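Local coordinates for GTPase-activating protein BEM3 (Saccharomyces cerevisiae S288C, PDB 6FSF) that stimulates GTP hydrolysis by Cdc42 and, less efficiently, by Rho1, and binds phosphatidylinositol 3-phosphate, the chain here being its tandem PX-PH fragment, at residues L74-L79 / T105-V110; I19-L24 / I99-Y104; V65-H70 / K115-K120. All coordinates share one frame; numbering follows the deposited sequence.

Interaction 1. Residues L74-L79 / T105-V110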
ATOM      1  N   LEU A  74      23.922   4.274 -15.225  1.00 83.46           N
ATOM      2  CA  LEU A  74      23.727   3.050 -14.464  1.00 85.80           C
ATOM      3  C   LEU A  74      22.279   2.581 -14.582  1.00 81.93           C
ATOM      4  O   LEU A  74      21.357   3.406 -14.578  1.00 82.41           O
ATOM      5  CB  LEU A  74      24.109   3.249 -12.988  1.00 94.44           C
ATOM      6  CG  LEU A  74      23.158   3.262 -11.792  1.00103.05           C
ATOM      7  CD1 LEU A  74      23.994   3.256 -10.521  1.00 98.79           C
ATOM      8  CD2 LEU A  74      22.235   4.468 -11.798  1.00111.15           C
ATOM      9  N   PRO A  75      22.054   1.279 -14.753  1.00 88.67           N
ATOM     10  CA  PRO A  75      20.684   0.782 -14.934  1.00 85.34           C
ATOM     11  C   PRO A  75      19.843   0.979 -13.682  1.00 78.18           C
ATOM     12  O   PRO A  75      20.302   0.758 -12.560  1.00 81.52           O
ATOM     13  CB  PRO A  75      20.881  -0.706 -15.251  1.00 89.18           C
ATOM     14  CG  PRO A  75      22.250  -1.034 -14.719  1.00 96.50           C
ATOM     15  CD  PRO A  75      23.060   0.212 -14.890  1.00 96.88           C
ATOM     16  N   LEU A  76      18.598   1.396 -13.888  1.00 70.90           N
ATOM     17  CA  LEU A  76      17.656   1.690 -12.820  1.00 72.16           C
ATOM     18  C   LEU A  76      16.314   1.034 -13.107  1.00 69.52           C
ATOM     19  O   LEU A  76      15.916   0.910 -14.270  1.00 74.55           O
ATOM     20  CB  LEU A  76      17.464   3.207 -12.662  1.00 76.39           C
ATOM     21  CG  LEU A  76      18.666   3.980 -12.105  1.00 71.33           C
ATOM     22  CD1 LEU A  76      18.572   5.458 -12.444  1.00 72.66           C
ATOM     23  CD2 LEU A  76      18.778   3.786 -10.601  1.00 68.76           C
ATOM     24  N   PRO A  77      15.588   0.616 -12.071  1.00 74.44           N
ATOM     25  CA  PRO A  77      14.304  -0.061 -12.294  1.00 62.48           C
ATOM     26  C   PRO A  77      13.243   0.907 -12.799  1.00 62.13           C
ATOM     27  O   PRO A  77      13.426   2.124 -12.844  1.00 63.10           O
ATOM     28  CB  PRO A  77      13.946  -0.613 -10.912  1.00 66.08           C
ATOM     29  CG  PRO A  77      14.654   0.290  -9.956  1.00 74.79           C
ATOM     30  CD  PRO A  77      15.934   0.688 -10.641  1.00 73.27           C
ATOM     31  N   THR A  78      12.103   0.340 -13.174  1.00 57.96           N
ATOM     32  CA  THR A  78      11.029   1.076 -13.830  1.00 61.25           C
ATOM     33  C   THR A  78       9.830   1.204 -12.900  1.00 57.57           C
ATOM     34  O   THR A  78       9.404   0.219 -12.285  1.00 59.64           O
ATOM     35  CB  THR A  78      10.621   0.387 -15.133  1.00 71.82           C
ATOM     36  OG1 THR A  78      11.766   0.277 -15.986  1.00 85.12           O
ATOM     37  CG2 THR A  78       9.538   1.182 -15.844  1.00 74.18           C
ATOM     38  N   LEU A  79       9.290   2.420 -12.804  1.00 53.11           N
ATOM     39  CA  LEU A  79       8.132   2.675 -11.968  1.00 47.86           C
ATOM     40  C   LEU A  79       6.880   2.052 -12.580  1.00 49.29           C
ATOM     41  O   LEU A  79       6.838   1.759 -13.776  1.00 54.96           O
ATOM     42  CB  LEU A  79       7.928   4.178 -11.790  1.00 52.92           C
ATOM     43  CG  LEU A  79       8.772   4.879 -10.726  1.00 58.50           C
ATOM     44  CD1 LEU A  79       8.379   6.344 -10.629  1.00 52.98           C
ATOM     45  CD2 LEU A  79       8.602   4.190  -9.383  1.00 63.77           C
ATOM     46  N   THR A 105      13.393  -2.046  -3.815  1.00 42.60           N
ATOM     47  CA  THR A 105      14.395  -3.050  -3.475  1.00 42.83           C
ATOM     48  C   THR A 105      15.633  -2.886  -4.344  1.00 49.19           C
ATOM     49  O   THR A 105      16.764  -3.010  -3.861  1.00 54.49           O
ATOM     50  CB  THR A 105      13.811  -4.460  -3.623  1.00 52.22           C
ATOM     51  OG1 THR A 105      12.768  -4.652  -2.657  1.00 53.42           O
ATOM     52  CG2 THR A 105      14.883  -5.518  -3.412  1.00 51.14           C
ATOM     53  N   SER A 106      15.437  -2.588  -5.629  1.00 48.98           N
ATOM     54  CA  SER A 106      16.571  -2.395  -6.524  1.00 56.33           C
ATOM     55  C   SER A 106      17.332  -1.117  -6.185  1.00 56.86           C
ATOM     56  O   SER A 106      18.567  -1.089  -6.251  1.00 58.95           O
ATOM     57  CB  SER A 106      16.090  -2.376  -7.977  1.00 57.35           C
ATOM     58  OG  SER A 106      15.427  -3.583  -8.313  1.00 59.45           O
ATOM     59  N   ILE A 107      16.610  -0.058  -5.805  1.00 58.59           N
ATOM     60  CA  ILE A 107      17.242   1.229  -5.526  1.00 60.78           C
ATOM     61  C   ILE A 107      18.267   1.088  -4.405  1.00 68.34           C
ATOM     62  O   ILE A 107      19.439   1.450  -4.560  1.00 57.48           O
ATOM     63  CB  ILE A 107      16.174   2.285  -5.186  1.00 61.01           C
ATOM     64  CG1 ILE A 107      15.356   2.625  -6.428  1.00 55.69           C
ATOM     65  CG2 ILE A 107      16.815   3.535  -4.608  1.00 55.57           C
ATOM     66  CD1 ILE A 107      16.183   3.171  -7.576  1.00 57.89           C
ATOM     67  N   PHE A 108      17.842   0.549  -3.264  1.00 63.33           N
ATOM     68  CA  PHE A 108      18.718   0.387  -2.112  1.00 63.82           C
ATOM     69  C   PHE A 108      19.649  -0.816  -2.233  1.00 63.87           C
ATOM     70  O   PHE A 108      20.320  -1.159  -1.254  1.00 65.17           O
ATOM     71  CB  PHE A 108      17.881   0.284  -0.833  1.00 54.87           C
ATOM     72  CG  PHE A 108      17.158   1.556  -0.482  1.00 68.06           C
ATOM     73  CD1 PHE A 108      15.827   1.730  -0.821  1.00 66.49           C
ATOM     74  CD2 PHE A 108      17.820   2.586   0.167  1.00 66.30           C
ATOM     75  CE1 PHE A 108      15.161   2.908  -0.506  1.00 67.15           C
ATOM     76  CE2 PHE A 108      17.162   3.765   0.485  1.00 57.43           C
ATOM     77  CZ  PHE A 108      15.832   3.929   0.148  1.00 53.60           C
ATOM     78  N   SER A 109      19.703  -1.452  -3.402  1.00 67.57           N
ATOM     79  CA  SER A 109      20.658  -2.520  -3.664  1.00 70.67           C
ATOM     80  C   SER A 109      21.807  -2.084  -4.560  1.00 68.81           C
ATOM     81  O   SER A 109      22.766  -2.847  -4.726  1.00 65.01           O
ATOM     82  CB  SER A 109      19.954  -3.728  -4.298  1.00 73.03           C
ATOM     83  OG  SER A 109      19.013  -4.287  -3.400  1.00 81.27           O
ATOM     84  N   VAL A 110      21.730  -0.892  -5.141  1.00 69.18           N
ATOM     85  CA  VAL A 110      22.844  -0.381  -5.945  1.00 73.46           C
ATOM     86  C   VAL A 110      24.060  -0.182  -5.049  1.00 75.84           C
ATOM     87  O   VAL A 110      23.933   0.416  -3.962  1.00 72.89           O
ATOM     88  CB  VAL A 110      22.443   0.931  -6.640  1.00 74.60           C
ATOM     89  CG1 VAL A 110      23.634   1.528  -7.371  1.00 77.13           C
ATOM     90  CG2 VAL A 110      21.290   0.687  -7.602  1.00 69.96           C
TER
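Pro77 rests on the last turn of helix 90-107, its ring covering Ser106 and the tip of Ile107. CG of Pro77 stands 3.6 Å from CB of Ser106, while CD of Pro77 lies 4.0 Å from CD1 of Ile107; the ring and the isoleucine chain cross at about a right angle. That same methyl, CD1 of Ile107, also meets CD2 of Leu76 at 4.0 Å, and so is shared by two consecutive residues of the linker. The hydroxyl of Ser106 takes no part, being hydrogen-bonded to the carbonyl of Gln102 one turn back. Beyond Ile107 a type I beta turn from Ile107 to Val110 brings the valine round to the linker again. CG1 of Val110, anti to its backbone N (chi1 175°), reaches tip to tip toward Leu74, with CD1 of Leu74 3.6 Å from it. An alanine in place of Pro77 would lose the ring atoms CG and CD, and would probably open a gap over CB of Ser106 and CD1 of Ile107 and leave the linker backbone freer to turn. This is the proline-rich linker between two helices of the PX domain, lying against the end of the second. All the meetings measured here are carbon to carbon, so this contact rests on the fit of apolar surfaces and on the rigid proline ring, not on directional bonds between the two segments.

Interaction 2. Residues I19-L24 / I99-Y104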
ATOM      1  N   ILE A  19      19.660  -2.301   4.931  1.00 66.85           N
ATOM      2  CA  ILE A  19      18.230  -2.144   5.159  1.00 67.62           C
ATOM      3  C   ILE A  19      17.455  -2.931   4.111  1.00 65.55           C
ATOM      4  O   ILE A  19      17.911  -3.123   2.978  1.00 67.97           O
ATOM      5  CB  ILE A  19      17.787  -0.661   5.144  1.00 65.76           C
ATOM      6  CG1 ILE A  19      18.042  -0.024   3.771  1.00 71.87           C
ATOM      7  CG2 ILE A  19      18.485   0.122   6.246  1.00 64.28           C
ATOM      8  CD1 ILE A  19      17.391   1.338   3.599  1.00 82.98           C
ATOM      9  N   GLN A  20      16.277  -3.403   4.511  1.00 63.00           N
ATOM     10  CA  GLN A  20      15.284  -3.933   3.592  1.00 63.26           C
ATOM     11  C   GLN A  20      14.098  -2.982   3.550  1.00 60.45           C
ATOM     12  O   GLN A  20      13.820  -2.273   4.521  1.00 61.26           O
ATOM     13  CB  GLN A  20      14.816  -5.329   4.013  1.00 65.02           C
ATOM     14  CG  GLN A  20      15.927  -6.306   4.334  1.00 73.83           C
ATOM     15  CD  GLN A  20      15.401  -7.575   4.973  1.00 75.18           C
ATOM     16  OE1 GLN A  20      15.833  -7.961   6.058  1.00 79.80           O
ATOM     17  NE2 GLN A  20      14.460  -8.230   4.303  1.00 76.84           N
ATOM     18  N   ILE A  21      13.402  -2.967   2.417  1.00 56.92           N
ATOM     19  CA  ILE A  21      12.208  -2.147   2.256  1.00 60.61           C
ATOM     20  C   ILE A  21      11.010  -3.060   2.052  1.00 59.74           C
ATOM     21  O   ILE A  21      11.139  -4.188   1.568  1.00 67.87           O
ATOM     22  CB  ILE A  21      12.345  -1.140   1.086  1.00 65.60           C
ATOM     23  CG1 ILE A  21      12.295  -1.853  -0.275  1.00 72.33           C
ATOM     24  CG2 ILE A  21      13.631  -0.339   1.222  1.00 55.70           C
ATOM     25  CD1 ILE A  21      10.929  -1.808  -0.953  1.00 80.41           C
ATOM     26  N   GLU A  22       9.837  -2.563   2.432  1.00 57.41           N
ATOM     27  CA  GLU A  22       8.582  -3.265   2.179  1.00 57.66           C
ATOM     28  C   GLU A  22       7.501  -2.222   1.952  1.00 61.35           C
ATOM     29  O   GLU A  22       7.147  -1.484   2.874  1.00 53.74           O
ATOM     30  CB  GLU A  22       8.212  -4.193   3.332  1.00 53.16           C
ATOM     31  CG  GLU A  22       6.973  -5.035   3.051  1.00 73.28           C
ATOM     32  CD  GLU A  22       6.583  -5.921   4.217  1.00 83.39           C
ATOM     33  OE1 GLU A  22       7.285  -5.889   5.253  1.00 90.30           O
ATOM     34  OE2 GLU A  22       5.575  -6.650   4.099  1.00 75.43           O
ATOM     35  N   VAL A  23       6.996  -2.154   0.723  1.00 48.91           N
ATOM     36  CA  VAL A  23       5.854  -1.301   0.414  1.00 52.48           C
ATOM     37  C   VAL A  23       4.623  -1.943   1.046  1.00 56.94           C
ATOM     38  O   VAL A  23       4.204  -3.029   0.638  1.00 56.09           O
ATOM     39  CB  VAL A  23       5.680  -1.118  -1.098  1.00 48.37           C
ATOM     40  CG1 VAL A  23       4.532  -0.169  -1.394  1.00 45.87           C
ATOM     41  CG2 VAL A  23       6.971  -0.606  -1.719  1.00 55.44           C
ATOM     42  N   LEU A  24       4.057  -1.286   2.055  1.00 49.44           N
ATOM     43  CA  LEU A  24       2.946  -1.863   2.800  1.00 49.70           C
ATOM     44  C   LEU A  24       1.588  -1.554   2.186  1.00 52.30           C
ATOM     45  O   LEU A  24       0.652  -2.345   2.349  1.00 58.02           O
ATOM     46  CB  LEU A  24       2.970  -1.368   4.250  1.00 48.06           C
ATOM     47  CG  LEU A  24       4.208  -1.702   5.091  1.00 58.91           C
ATOM     48  CD1 LEU A  24       4.105  -1.063   6.469  1.00 53.43           C
ATOM     49  CD2 LEU A  24       4.402  -3.206   5.209  1.00 51.18           C
ATOM     50  N   ILE A  99       5.135  -3.901  -8.140  1.00 42.60           N
ATOM     51  CA  ILE A  99       6.142  -3.216  -8.943  1.00 48.46           C
ATOM     52  C   ILE A  99       6.931  -2.239  -8.080  1.00 48.10           C
ATOM     53  O   ILE A  99       8.155  -2.117  -8.212  1.00 51.59           O
ATOM     54  CB  ILE A  99       5.480  -2.508 -10.139  1.00 45.01           C
ATOM     55  CG1 ILE A  99       4.677  -3.505 -10.976  1.00 46.96           C
ATOM     56  CG2 ILE A  99       6.526  -1.791 -10.987  1.00 39.43           C
ATOM     57  CD1 ILE A  99       4.001  -2.892 -12.168  1.00 48.42           C
ATOM     58  N   LEU A 100       6.242  -1.523  -7.188  1.00 46.45           N
ATOM     59  CA  LEU A 100       6.930  -0.581  -6.311  1.00 45.64           C
ATOM     60  C   LEU A 100       7.870  -1.305  -5.355  1.00 44.07           C
ATOM     61  O   LEU A 100       8.950  -0.796  -5.033  1.00 50.46           O
ATOM     62  CB  LEU A 100       5.913   0.261  -5.543  1.00 44.25           C
ATOM     63  CG  LEU A 100       5.248   1.393  -6.327  1.00 48.21           C
ATOM     64  CD1 LEU A 100       4.036   1.920  -5.580  1.00 50.23           C
ATOM     65  CD2 LEU A 100       6.243   2.513  -6.593  1.00 45.32           C
ATOM     66  N   ASN A 101       7.477  -2.493  -4.889  1.00 47.90           N
ATOM     67  CA  ASN A 101       8.370  -3.296  -4.058  1.00 43.29           C
ATOM     68  C   ASN A 101       9.639  -3.665  -4.817  1.00 49.29           C
ATOM     69  O   ASN A 101      10.752  -3.524  -4.297  1.00 47.05           O
ATOM     70  CB  ASN A 101       7.647  -4.552  -3.572  1.00 51.96           C
ATOM     71  CG  ASN A 101       7.236  -4.459  -2.118  1.00 57.75           C
ATOM     72  OD1 ASN A 101       7.979  -3.942  -1.285  1.00 55.12           O
ATOM     73  ND2 ASN A 101       6.047  -4.959  -1.806  1.00 56.24           N
ATOM     74  N   GLN A 102       9.487  -4.143  -6.055  1.00 48.18           N
ATOM     75  CA  GLN A 102      10.648  -4.444  -6.888  1.00 49.45           C
ATOM     76  C   GLN A 102      11.481  -3.197  -7.143  1.00 54.77           C
ATOM     77  O   GLN A 102      12.716  -3.260  -7.173  1.00 58.20           O
ATOM     78  CB  GLN A 102      10.196  -5.052  -8.214  1.00 51.43           C
ATOM     79  CG  GLN A 102       9.556  -6.412  -8.075  1.00 58.46           C
ATOM     80  CD  GLN A 102      10.452  -7.386  -7.345  1.00 59.49           C
ATOM     81  OE1 GLN A 102      10.154  -7.798  -6.225  1.00 57.36           O
ATOM     82  NE2 GLN A 102      11.558  -7.760  -7.976  1.00 47.68           N
ATOM     83  N   TYR A 103      10.819  -2.056  -7.337  1.00 49.80           N
ATOM     84  CA  TYR A 103      11.518  -0.817  -7.658  1.00 51.68           C
ATOM     85  C   TYR A 103      12.442  -0.395  -6.522  1.00 51.39           C
ATOM     86  O   TYR A 103      13.641  -0.165  -6.728  1.00 51.25           O
ATOM     87  CB  TYR A 103      10.499   0.280  -7.965  1.00 52.28           C
ATOM     88  CG  TYR A 103      11.096   1.649  -8.210  1.00 51.84           C
ATOM     89  CD1 TYR A 103      11.524   2.021  -9.477  1.00 59.02           C
ATOM     90  CD2 TYR A 103      11.210   2.575  -7.181  1.00 50.45           C
ATOM     91  CE1 TYR A 103      12.060   3.274  -9.710  1.00 49.55           C
ATOM     92  CE2 TYR A 103      11.746   3.830  -7.403  1.00 52.27           C
ATOM     93  CZ  TYR A 103      12.169   4.174  -8.671  1.00 56.52           C
ATOM     94  OH  TYR A 103      12.700   5.422  -8.901  1.00 54.95           O
ATOM     95  N   TYR A 104      11.898  -0.285  -5.309  1.00 42.42           N
ATOM     96  CA  TYR A 104      12.689   0.265  -4.213  1.00 49.31           C
ATOM     97  C   TYR A 104      13.664  -0.753  -3.641  1.00 47.38           C
ATOM     98  O   TYR A 104      14.669  -0.369  -3.034  1.00 62.17           O
ATOM     99  CB  TYR A 104      11.771   0.808  -3.125  1.00 50.85           C
ATOM    100  CG  TYR A 104      11.253   2.194  -3.429  1.00 55.15           C
ATOM    101  CD1 TYR A 104      12.129   3.259  -3.583  1.00 50.70           C
ATOM    102  CD2 TYR A 104       9.893   2.440  -3.556  1.00 43.70           C
ATOM    103  CE1 TYR A 104      11.667   4.527  -3.862  1.00 43.76           C
ATOM    104  CE2 TYR A 104       9.420   3.703  -3.839  1.00 53.13           C
ATOM    105  CZ  TYR A 104      10.312   4.747  -3.990  1.00 53.68           C
ATOM    106  OH  TYR A 104       9.846   6.016  -4.268  1.00 55.02           O
TER
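Asn101 carries CG toward Val23 by an unusual first torsion (chi1 -104°, away from the staggered positions), and Ile21 sends CG1 into the crowded position between its own N and carbonyl carbon (chi1 72°). The asparagine's amide oxygen accepts the strand's N-H: N of Val23 lies 2.9 Å from OD1 of Asn101, and the bond is nearly straight at 170°, although the donor sits above the plane of the amide. CG2 of Val23 also lies 3.5 Å from OD1 of Asn101 and 4.1 Å from CB of Leu100. The setting is that of the PX fold, an antiparallel sheet packed against helices. Strand 19-24 forms an outer edge of the sheet within this chain and runs nearly antiparallel to helix 99-104, their axes approaching to 7.7 Å. Gln20, Glu22 and Leu24 bond through their backbones to strand 35-43, whereas the N-H of Val23 is met by a side chain of the helix. One turn further along the helix, CB of Tyr104 meets CD1 of Ile21 at 3.5 Å, the two side chains crossing at about a right angle. The Tyr104 ring leads away from this strand, to Ile39 and Val60, with CD2 of Tyr103 3.6 Å above its plane.

Interaction 3. Residues V65-H70 / K115-K120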
ATOM      1  N   VAL A  65      12.747  10.956 -11.439  1.00 58.11           N
ATOM      2  CA  VAL A  65      13.224  11.877 -12.468  1.00 56.95           C
ATOM      3  C   VAL A  65      14.613  12.394 -12.117  1.00 59.10           C
ATOM      4  O   VAL A  65      15.491  12.498 -12.984  1.00 64.96           O
ATOM      5  CB  VAL A  65      12.220  13.030 -12.664  1.00 55.81           C
ATOM      6  CG1 VAL A  65      12.842  14.143 -13.492  1.00 60.76           C
ATOM      7  CG2 VAL A  65      10.949  12.523 -13.331  1.00 49.40           C
ATOM      8  N   TYR A  66      14.840  12.714 -10.841  1.00 58.72           N
ATOM      9  CA  TYR A  66      16.152  13.191 -10.420  1.00 62.67           C
ATOM     10  C   TYR A  66      17.227  12.144 -10.678  1.00 63.60           C
ATOM     11  O   TYR A  66      18.352  12.479 -11.070  1.00 60.21           O
ATOM     12  CB  TYR A  66      16.125  13.576  -8.940  1.00 67.63           C
ATOM     13  CG  TYR A  66      17.473  13.997  -8.388  1.00 75.10           C
ATOM     14  CD1 TYR A  66      17.883  15.322  -8.437  1.00 79.55           C
ATOM     15  CD2 TYR A  66      18.333  13.068  -7.815  1.00 75.65           C
ATOM     16  CE1 TYR A  66      19.113  15.709  -7.935  1.00 81.11           C
ATOM     17  CE2 TYR A  66      19.565  13.444  -7.315  1.00 81.56           C
ATOM     18  CZ  TYR A  66      19.950  14.766  -7.376  1.00 83.02           C
ATOM     19  OH  TYR A  66      21.176  15.148  -6.877  1.00 85.57           O
ATOM     20  N   MET A  67      16.902  10.868 -10.468  1.00 62.03           N
ATOM     21  CA  MET A  67      17.919   9.830 -10.592  1.00 69.40           C
ATOM     22  C   MET A  67      18.249   9.551 -12.052  1.00 70.22           C
ATOM     23  O   MET A  67      19.421   9.397 -12.411  1.00 74.19           O
ATOM     24  CB  MET A  67      17.464   8.560  -9.876  1.00 68.63           C
ATOM     25  CG  MET A  67      17.440   8.708  -8.363  1.00 75.04           C
ATOM     26  SD  MET A  67      17.062   7.179  -7.492  1.00 68.45           S
ATOM     27  CE  MET A  67      15.382   6.900  -8.037  1.00 60.93           C
ATOM     28  N   LYS A  68      17.232   9.496 -12.915  1.00 69.73           N
ATOM     29  CA  LYS A  68      17.492   9.272 -14.335  1.00 77.02           C
ATOM     30  C   LYS A  68      18.465  10.304 -14.892  1.00 82.28           C
ATOM     31  O   LYS A  68      19.284   9.991 -15.763  1.00 79.95           O
ATOM     32  CB  LYS A  68      16.193   9.315 -15.140  1.00 73.52           C
ATOM     33  CG  LYS A  68      15.028   8.520 -14.579  1.00 80.98           C
ATOM     34  CD  LYS A  68      15.169   7.029 -14.803  1.00 85.31           C
ATOM     35  CE  LYS A  68      13.826   6.340 -14.596  1.00 81.22           C
ATOM     36  NZ  LYS A  68      13.971   4.949 -14.089  1.00 71.97           N
ATOM     37  N   SER A  69      18.400  11.536 -14.387  1.00 86.42           N
ATOM     38  CA  SER A  69      19.159  12.650 -14.942  1.00 85.91           C
ATOM     39  C   SER A  69      20.554  12.784 -14.357  1.00 87.02           C
ATOM     40  O   SER A  69      21.440  13.326 -15.024  1.00 93.21           O
ATOM     41  CB  SER A  69      18.392  13.959 -14.731  1.00 90.05           C
ATOM     42  OG  SER A  69      17.823  14.006 -13.433  1.00 93.19           O
ATOM     43  N   HIS A  70      20.775  12.319 -13.130  1.00 73.52           N
ATOM     44  CA  HIS A  70      22.074  12.462 -12.492  1.00 80.15           C
ATOM     45  C   HIS A  70      22.893  11.177 -12.498  1.00 83.47           C
ATOM     46  O   HIS A  70      24.094  11.230 -12.211  1.00 88.67           O
ATOM     47  CB  HIS A  70      21.906  12.964 -11.052  1.00 81.92           C
ATOM     48  CG  HIS A  70      21.384  14.361 -10.959  1.00 87.40           C
ATOM     49  ND1 HIS A  70      20.099  14.698 -11.325  1.00 90.36           N
ATOM     50  CD2 HIS A  70      21.973  15.508 -10.548  1.00 87.12           C
ATOM     51  CE1 HIS A  70      19.917  15.994 -11.138  1.00 92.26           C
ATOM     52  NE2 HIS A  70      21.038  16.509 -10.666  1.00 91.61           N
ATOM     53  N   LYS A 115      27.705  11.203  -4.634  1.00 91.34           N
ATOM     54  CA  LYS A 115      27.459  11.799  -3.322  1.00 95.53           C
ATOM     55  C   LYS A 115      26.181  12.632  -3.306  1.00 87.88           C
ATOM     56  O   LYS A 115      25.430  12.609  -2.323  1.00 84.49           O
ATOM     57  CB  LYS A 115      28.658  12.645  -2.903  1.00108.63           C
ATOM     58  CG  LYS A 115      29.951  11.850  -2.762  1.00121.12           C
ATOM     59  CD  LYS A 115      31.086  12.749  -2.297  1.00129.63           C
ATOM     60  CE  LYS A 115      32.409  12.002  -2.213  1.00133.56           C
ATOM     61  NZ  LYS A 115      32.349  10.869  -1.255  1.00133.35           N
ATOM     62  N   ASN A 116      25.914  13.371  -4.386  1.00 87.97           N
ATOM     63  CA  ASN A 116      24.705  14.192  -4.434  1.00 90.22           C
ATOM     64  C   ASN A 116      23.447  13.330  -4.521  1.00 78.39           C
ATOM     65  O   ASN A 116      22.442  13.617  -3.858  1.00 74.83           O
ATOM     66  CB  ASN A 116      24.780  15.161  -5.613  1.00100.44           C
ATOM     67  CG  ASN A 116      25.116  14.465  -6.919  1.00109.62           C
ATOM     68  OD1 ASN A 116      25.923  13.533  -6.951  1.00110.31           O
ATOM     69  ND2 ASN A 116      24.496  14.911  -8.002  1.00112.43           N
ATOM     70  N   VAL A 117      23.486  12.263  -5.322  1.00 73.62           N
ATOM     71  CA  VAL A 117      22.303  11.427  -5.501  1.00 73.65           C
ATOM     72  C   VAL A 117      22.012  10.627  -4.238  1.00 72.44           C
ATOM     73  O   VAL A 117      20.853  10.480  -3.832  1.00 69.84           O
ATOM     74  CB  VAL A 117      22.479  10.506  -6.721  1.00 77.64           C
ATOM     75  CG1 VAL A 117      21.204   9.714  -6.975  1.00 78.00           C
ATOM     76  CG2 VAL A 117      22.873  11.313  -7.949  1.00 79.26           C
ATOM     77  N   GLY A 118      23.055  10.091  -3.602  1.00 71.14           N
ATOM     78  CA  GLY A 118      22.851   9.330  -2.380  1.00 63.09           C
ATOM     79  C   GLY A 118      22.235  10.162  -1.274  1.00 66.23           C
ATOM     80  O   GLY A 118      21.399   9.674  -0.509  1.00 64.03           O
ATOM     81  N   LEU A 119      22.632  11.432  -1.178  1.00 64.86           N
ATOM     82  CA  LEU A 119      22.039  12.313  -0.179  1.00 71.34           C
ATOM     83  C   LEU A 119      20.564  12.560  -0.469  1.00 76.05           C
ATOM     84  O   LEU A 119      19.736  12.557   0.449  1.00 75.44           O
ATOM     85  CB  LEU A 119      22.806  13.634  -0.125  1.00 76.15           C
ATOM     86  CG  LEU A 119      22.173  14.753   0.706  1.00 80.44           C
ATOM     87  CD1 LEU A 119      22.227  14.435   2.195  1.00 76.56           C
ATOM     88  CD2 LEU A 119      22.844  16.083   0.407  1.00 84.36           C
ATOM     89  N   LYS A 120      20.220  12.771  -1.743  1.00 73.92           N
ATOM     90  CA  LYS A 120      18.829  13.017  -2.111  1.00 64.34           C
ATOM     91  C   LYS A 120      17.943  11.834  -1.737  1.00 54.15           C
ATOM     92  O   LYS A 120      16.827  12.018  -1.236  1.00 65.07           O
ATOM     93  CB  LYS A 120      18.734  13.311  -3.608  1.00 67.67           C
ATOM     94  CG  LYS A 120      17.439  13.975  -4.047  1.00 67.81           C
ATOM     95  CD  LYS A 120      17.429  15.454  -3.689  1.00 77.85           C
ATOM     96  CE  LYS A 120      16.175  16.141  -4.206  1.00 79.84           C
ATOM     97  NZ  LYS A 120      16.192  17.609  -3.958  1.00 83.32           N
TER
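Tyr66 extends from helix 65-70 to helix 115-120 with its ring held between a lysine chain and a histidine. CG of Tyr66 is anti to its backbone N (chi1 176°), and the ring beyond it presents one face to Lys120. CG of Lys120 lies 4.1 Å from the centroid of the Tyr66 ring, 16° off the normal, a CH-pi contact offset toward the rim; the lysine's NZ is distant and adds at most a weak attraction. On the opposite face lies His70, with ND1 3.6 Å above the plane of the Tyr66 ring and offset toward its rim. A bent bond (139°) within its own helix helps to place the imidazole: ND1 of His70 donates to O of Tyr66 at 2.8 Å, in the carbonyl plane, and that carbonyl also accepts from the backbone N of His70. At the tyrosine ring's edge, near its plane, CE2 of Tyr66 approaches CA of Val117 at 3.9 Å. The two methyls of Val117 also reach other residues: CG2 touches CB of His70 at 3.6 Å, and CG1 meets CG of Met67 at 4.1 Å, while ND2 of Asn116 lies 3.5 Å from OH of Tyr66. Segments 65-70 and 115-120 run almost antiparallel, their axes approaching to 10.6 Å. Both belong to the helical part of the PX domain, and Met67 turns the contact inward, packing on Tyr103 and Ile107 of helix 90-107.

From the N terminus, strand 19-24 comes first, and its partner arrives only at helix 99-104, so interaction 2 closes the longest loop. Residues 65-70 and then 74-79 follow before that loop shuts. Residues 105-110, the end of that helix and the turn after it, close interaction 1, and 115-120 close interaction 3; the loop of interaction 1 thus lies wholly within that of interaction 3, while interaction 2 crosses both. Interaction 2 fastens helix 90-107 to the sheet, interaction 1 lays the proline-rich linker on that helix, and interaction 3 joins helices 57-70 and 115-125. Ile107 CD1 meeting Met67 CE and Pro77 CG meeting Tyr103 O join the three sites.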